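Local coordinates for protein ferredoxin (Trichomonas vaginalis, PDB 1L5P) that carries electrons on a single [2Fe-2S] cluster, linking pyruvate:ferredoxin oxidoreductase to hydrogenase in the hydrogenosome, at residues D36-G40 / N41-G45; E63-F66 / L67-Q70. One frame throughout, in Å; residues are numbered along the deposited sequence.

Contact 1. Residues D36-G40 / N41-G45. With FES (Fe2/s2 (inorganic) cluster), chain D.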
loop_
_atom_site.group_PDB
_atom_site.type_symbol
_atom_site.label_atom_id
_atom_site.label_comp_id
_atom_site.label_asym_id
_atom_site.label_seq_id
_atom_site.Cartn_x
_atom_site.Cartn_y
_atom_site.Cartn_z
ATOM N N ASP A 36 -4.525 -13.869 7.916
ATOM C CA ASP A 36 -5.970 -13.705 7.790
ATOM C C ASP A 36 -6.359 -12.779 6.636
ATOM O O ASP A 36 -7.469 -12.256 6.590
ATOM C CB ASP A 36 -6.547 -13.160 9.104
ATOM C CG ASP A 36 -7.630 -14.061 9.686
ATOM O OD1 ASP A 36 -7.280 -15.041 10.394
ATOM O OD2 ASP A 36 -8.829 -13.789 9.436
ATOM N N THR A 37 -5.437 -12.582 5.705
ATOM C CA THR A 37 -5.690 -11.732 4.557
ATOM C C THR A 37 -5.735 -12.619 3.333
ATOM O O THR A 37 -5.260 -13.746 3.365
ATOM C CB THR A 37 -4.563 -10.686 4.356
ATOM O OG1 THR A 37 -3.482 -11.268 3.612
ATOM C CG2 THR A 37 -4.050 -10.195 5.695
ATOM N N CYS A 38 -6.297 -12.106 2.250
ATOM C CA CYS A 38 -6.376 -12.873 1.019
ATOM C C CYS A 38 -5.011 -12.950 0.339
ATOM O O CYS A 38 -4.905 -13.360 -0.822
ATOM C CB CYS A 38 -7.393 -12.232 0.072
ATOM S SG CYS A 38 -6.859 -10.694 -0.699
ATOM N N GLN A 39 -3.970 -12.546 1.064
ATOM C CA GLN A 39 -2.608 -12.561 0.536
ATOM C C GLN A 39 -2.421 -11.708 -0.714
ATOM O O GLN A 39 -1.796 -12.146 -1.678
ATOM C CB GLN A 39 -2.172 -13.987 0.211
ATOM C CG GLN A 39 -2.402 -14.994 1.307
ATOM C CD GLN A 39 -2.158 -16.406 0.813
ATOM O OE1 GLN A 39 -1.259 -16.651 0.001
ATOM N NE2 GLN A 39 -2.965 -17.349 1.291
ATOM N N GLY A 40 -2.957 -10.493 -0.692
ATOM C CA GLY A 40 -2.824 -9.591 -1.827
ATOM C C GLY A 40 -3.667 -9.948 -3.038
ATOM O O GLY A 40 -3.242 -9.773 -4.173
ATOM N N ASN A 41 -4.879 -10.428 -2.792
ATOM C CA ASN A 41 -5.789 -10.831 -3.859
ATOM C C ASN A 41 -6.938 -9.827 -4.051
ATOM O O ASN A 41 -7.874 -10.084 -4.817
ATOM C CB ASN A 41 -6.342 -12.229 -3.525
ATOM C CG ASN A 41 -7.242 -12.794 -4.616
ATOM O OD1 ASN A 41 -8.255 -13.449 -4.328
ATOM N ND2 ASN A 41 -6.875 -12.547 -5.873
ATOM N N LYS A 42 -6.861 -8.687 -3.363
ATOM C CA LYS A 42 -7.890 -7.650 -3.450
ATOM C C LYS A 42 -9.297 -8.224 -3.215
ATOM O O LYS A 42 -10.243 -7.905 -3.935
ATOM C CB LYS A 42 -7.812 -6.957 -4.813
ATOM C CG LYS A 42 -6.438 -7.046 -5.476
ATOM C CD LYS A 42 -6.368 -6.195 -6.742
ATOM C CE LYS A 42 -5.348 -6.736 -7.740
ATOM N NZ LYS A 42 -5.310 -5.923 -8.993
ATOM N N ALA A 43 -9.428 -9.070 -2.196
ATOM C CA ALA A 43 -10.711 -9.680 -1.878
ATOM C C ALA A 43 -11.076 -9.580 -0.403
ATOM O O ALA A 43 -12.247 -9.668 -0.062
ATOM C CB ALA A 43 -10.724 -11.136 -2.316
ATOM N N CYS A 44 -10.093 -9.384 0.472
ATOM C CA CYS A 44 -10.375 -9.279 1.908
ATOM C C CYS A 44 -10.478 -7.829 2.407
ATOM O O CYS A 44 -11.227 -7.539 3.343
ATOM C CB CYS A 44 -9.304 -10.041 2.704
ATOM S SG CYS A 44 -7.741 -9.156 2.999
ATOM N N GLY A 45 -9.724 -6.925 1.779
ATOM C CA GLY A 45 -9.741 -5.524 2.167
ATOM C C GLY A 45 -9.090 -5.227 3.510
ATOM O O GLY A 45 -9.460 -4.276 4.197
HETATM FE FE1 FES D . -6.708 -8.915 0.828
HETATM FE FE2 FES D . -5.246 -6.764 0.019
HETATM S S1 FES D . -7.462 -7.022 -0.123
HETATM S S2 FES D . -4.470 -8.659 0.978
#

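Contact 2. Residues E63-F66 / L67-Q70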
loop_
_atom_site.group_PDB
_atom_site.type_symbol
_atom_site.label_atom_id
_atom_site.label_comp_id
_atom_site.label_asym_id
_atom_site.label_seq_id
_atom_site.Cartn_x
_atom_site.Cartn_y
_atom_site.Cartn_z
ATOM N N GLU A 63 -11.343 -1.892 -6.152
ATOM C CA GLU A 63 -10.674 -1.480 -4.926
ATOM C C GLU A 63 -11.533 -0.480 -4.171
ATOM O O GLU A 63 -11.666 -0.565 -2.948
ATOM C CB GLU A 63 -9.316 -0.851 -5.235
ATOM C CG GLU A 63 -8.583 -0.403 -3.983
ATOM C CD GLU A 63 -7.386 0.471 -4.275
ATOM O OE1 GLU A 63 -6.977 1.230 -3.370
ATOM O OE2 GLU A 63 -6.854 0.403 -5.405
ATOM N N LYS A 64 -12.112 0.459 -4.917
ATOM C CA LYS A 64 -12.966 1.504 -4.354
ATOM C C LYS A 64 -14.096 0.927 -3.523
ATOM O O LYS A 64 -14.601 1.576 -2.605
ATOM C CB LYS A 64 -13.557 2.364 -5.473
ATOM C CG LYS A 64 -12.531 3.149 -6.265
ATOM C CD LYS A 64 -13.047 4.538 -6.583
ATOM C CE LYS A 64 -11.918 5.567 -6.594
ATOM N NZ LYS A 64 -11.063 5.501 -7.828
ATOM N N GLU A 65 -14.498 -0.293 -3.854
ATOM C CA GLU A 65 -15.578 -0.960 -3.135
ATOM C C GLU A 65 -15.189 -1.157 -1.683
ATOM O O GLU A 65 -16.019 -1.068 -0.786
ATOM C CB GLU A 65 -15.863 -2.322 -3.758
ATOM C CG GLU A 65 -16.216 -2.279 -5.236
ATOM C CD GLU A 65 -17.571 -2.901 -5.515
ATOM O OE1 GLU A 65 -18.417 -2.898 -4.588
ATOM O OE2 GLU A 65 -17.783 -3.388 -6.653
ATOM N N PHE A 66 -13.909 -1.428 -1.462
ATOM C CA PHE A 66 -13.399 -1.654 -0.120
ATOM C C PHE A 66 -13.014 -0.368 0.625
ATOM O O PHE A 66 -12.739 -0.409 1.823
ATOM C CB PHE A 66 -12.187 -2.582 -0.181
ATOM C CG PHE A 66 -12.520 -4.010 -0.525
ATOM C CD1 PHE A 66 -13.212 -4.819 0.376
ATOM C CD2 PHE A 66 -12.103 -4.558 -1.735
ATOM C CE1 PHE A 66 -13.478 -6.154 0.079
ATOM C CE2 PHE A 66 -12.366 -5.895 -2.041
ATOM C CZ PHE A 66 -13.052 -6.693 -1.135
ATOM N N LEU A 67 -13.013 0.772 -0.061
ATOM C CA LEU A 67 -12.624 2.024 0.583
ATOM C C LEU A 67 -13.767 2.974 0.899
ATOM O O LEU A 67 -13.543 4.067 1.429
ATOM C CB LEU A 67 -11.589 2.743 -0.286
ATOM C CG LEU A 67 -10.534 1.816 -0.891
ATOM C CD1 LEU A 67 -9.908 2.440 -2.136
ATOM C CD2 LEU A 67 -9.490 1.522 0.174
ATOM N N GLU A 68 -14.990 2.556 0.588
ATOM C CA GLU A 68 -16.175 3.377 0.821
ATOM C C GLU A 68 -16.324 3.834 2.264
ATOM O O GLU A 68 -16.652 4.998 2.526
ATOM C CB GLU A 68 -17.428 2.603 0.409
ATOM C CG GLU A 68 -17.254 1.780 -0.868
ATOM C CD GLU A 68 -18.584 1.426 -1.524
ATOM O OE1 GLU A 68 -19.634 1.649 -0.878
ATOM O OE2 GLU A 68 -18.575 0.928 -2.675
ATOM N N ASP A 69 -16.090 2.915 3.195
ATOM C CA ASP A 69 -16.208 3.209 4.614
ATOM C C ASP A 69 -14.848 3.508 5.251
ATOM O O ASP A 69 -14.699 3.448 6.471
ATOM C CB ASP A 69 -16.855 2.022 5.333
ATOM C CG ASP A 69 -16.020 0.741 5.242
ATOM O OD1 ASP A 69 -16.285 -0.206 6.020
ATOM O OD2 ASP A 69 -15.102 0.675 4.393
ATOM N N GLN A 70 -13.856 3.814 4.420
ATOM C CA GLN A 70 -12.514 4.127 4.909
ATOM C C GLN A 70 -12.177 5.602 4.691
ATOM O O GLN A 70 -12.885 6.305 3.954
ATOM C CB GLN A 70 -11.477 3.266 4.193
ATOM C CG GLN A 70 -11.510 1.799 4.575
ATOM C CD GLN A 70 -10.818 1.512 5.902
ATOM O OE1 GLN A 70 -9.892 2.214 6.298
ATOM N NE2 GLN A 70 -11.272 0.472 6.593
HETATM O O HOH W 1 -15.646 -0.255 2.113
#

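Contact 1. Residues D36-G40 / N41-G45
Cys-38 lays its CB against the CB of Cys-44, 3.9 Å away, where the cluster-binding loop curls back on itself. From this apolar touch the two sulfurs converge on one iron, FE1: Cys-38 SG and Cys-44 SG each bind it at 2.4 Å. In both cysteines the first torsion sets SG between the backbone N and the carbonyl carbon, which turns the thiolates inward to the metal. The loop, between helix 22-27 and strand 48-53, has the CX5CX2C spacing of the adrenodoxin-like [2Fe-2S] ferredoxins; Cys-47, just beyond Gly-45, and Cys-78, much later in the chain, complete the four cysteines that bind the cluster.

One N-H...S bond crosses between the halves of the loop, and a second, less certain one probably runs back. The backbone N of Cys-38 donates to Cys-44 SG over 3.4 Å, nearly straight at 163°. In return, Ala-43 N points at Cys-38 SG from 3.4 Å, although that sulfur is placed less surely. Thr-37 adds a flank to the other sulfur, its CB lying 3.8 Å from Cys-44 SG, while its hydroxyl bonds to the carbonyl of Ala-34. At Asn-41, CB rests on the carbonyl O of Cys-38 at 3.3 Å; CG stands anti to the backbone N (chi1 -176°), and the amide leads off away from 36-40. Positive phi at Gln-39, Gly-40, Lys-42 and Gly-45 keeps the chain coiling round the inorganic core. N-H groups directed at thiolate sulfur would draw negative charge from it, and so would be expected to ease the arrival of an electron on the cluster.

Contact 2. Residues E63-F66 / L67-Q70
The last turn of helix 61-67 and the type I beta turn from Leu-67 to Gln-70 that follows make up this contact. Leu-67 N donates to Lys-64 O over 3.1 Å, and Phe-66 N reaches Glu-63 O at 2.8 Å; both bonds span three residues, as in a 3-10 turn. The isobutyl group of Leu-67 leans back over the preceding turn: CG sits 3.3 Å from Glu-63 O, and CD1 lies 3.4 Å from Glu-63 OE1, the two side chains crossing at a slant.

In this beta-grasp fold the helix packs beside the main sheet, where Leu-67 touches Ile-48 and Ala-74. Glu-63, extended with CG anti to its N (chi1 180°), carries its carboxylate to the same sheet, where OE1 meets Arg-75 in a salt bridge and accepts from Leu-76 N.

On the exposed flank, Glu-68 CG lies over the carbonyl oxygens of Lys-64 and Glu-65, 3.2 and 3.1 Å away respectively. Its carboxylate approaches that of Glu-65, OE2 to OE1 4.3 Å, a like-charge pair. The beta turn itself closes with Gln-70 N on Leu-67 O at 3.0 Å, while a water donates to Glu-65 O.

Both contacts are local and lie at the surface, yet they answer to different demands. Contact 1 belongs to an irregular loop whose chemistry is metal, sulfur and backbone N-H; contact 2 belongs to a helix end, where carbonyl acceptors, a leucine and carboxylates do the work, and its one buried residue, Glu-63, ties it to strand 74-76. The two meet through Phe-66: its CZ lies 3.3 Å from Ala-43 O and its CE2 3.5 Å from Lys-42 O, contacts of packing alone. This ring, whose nearest atoms are about 5 Å from those of the cluster, brings the helix of 63-66 against the 41-45 half of the binding loop.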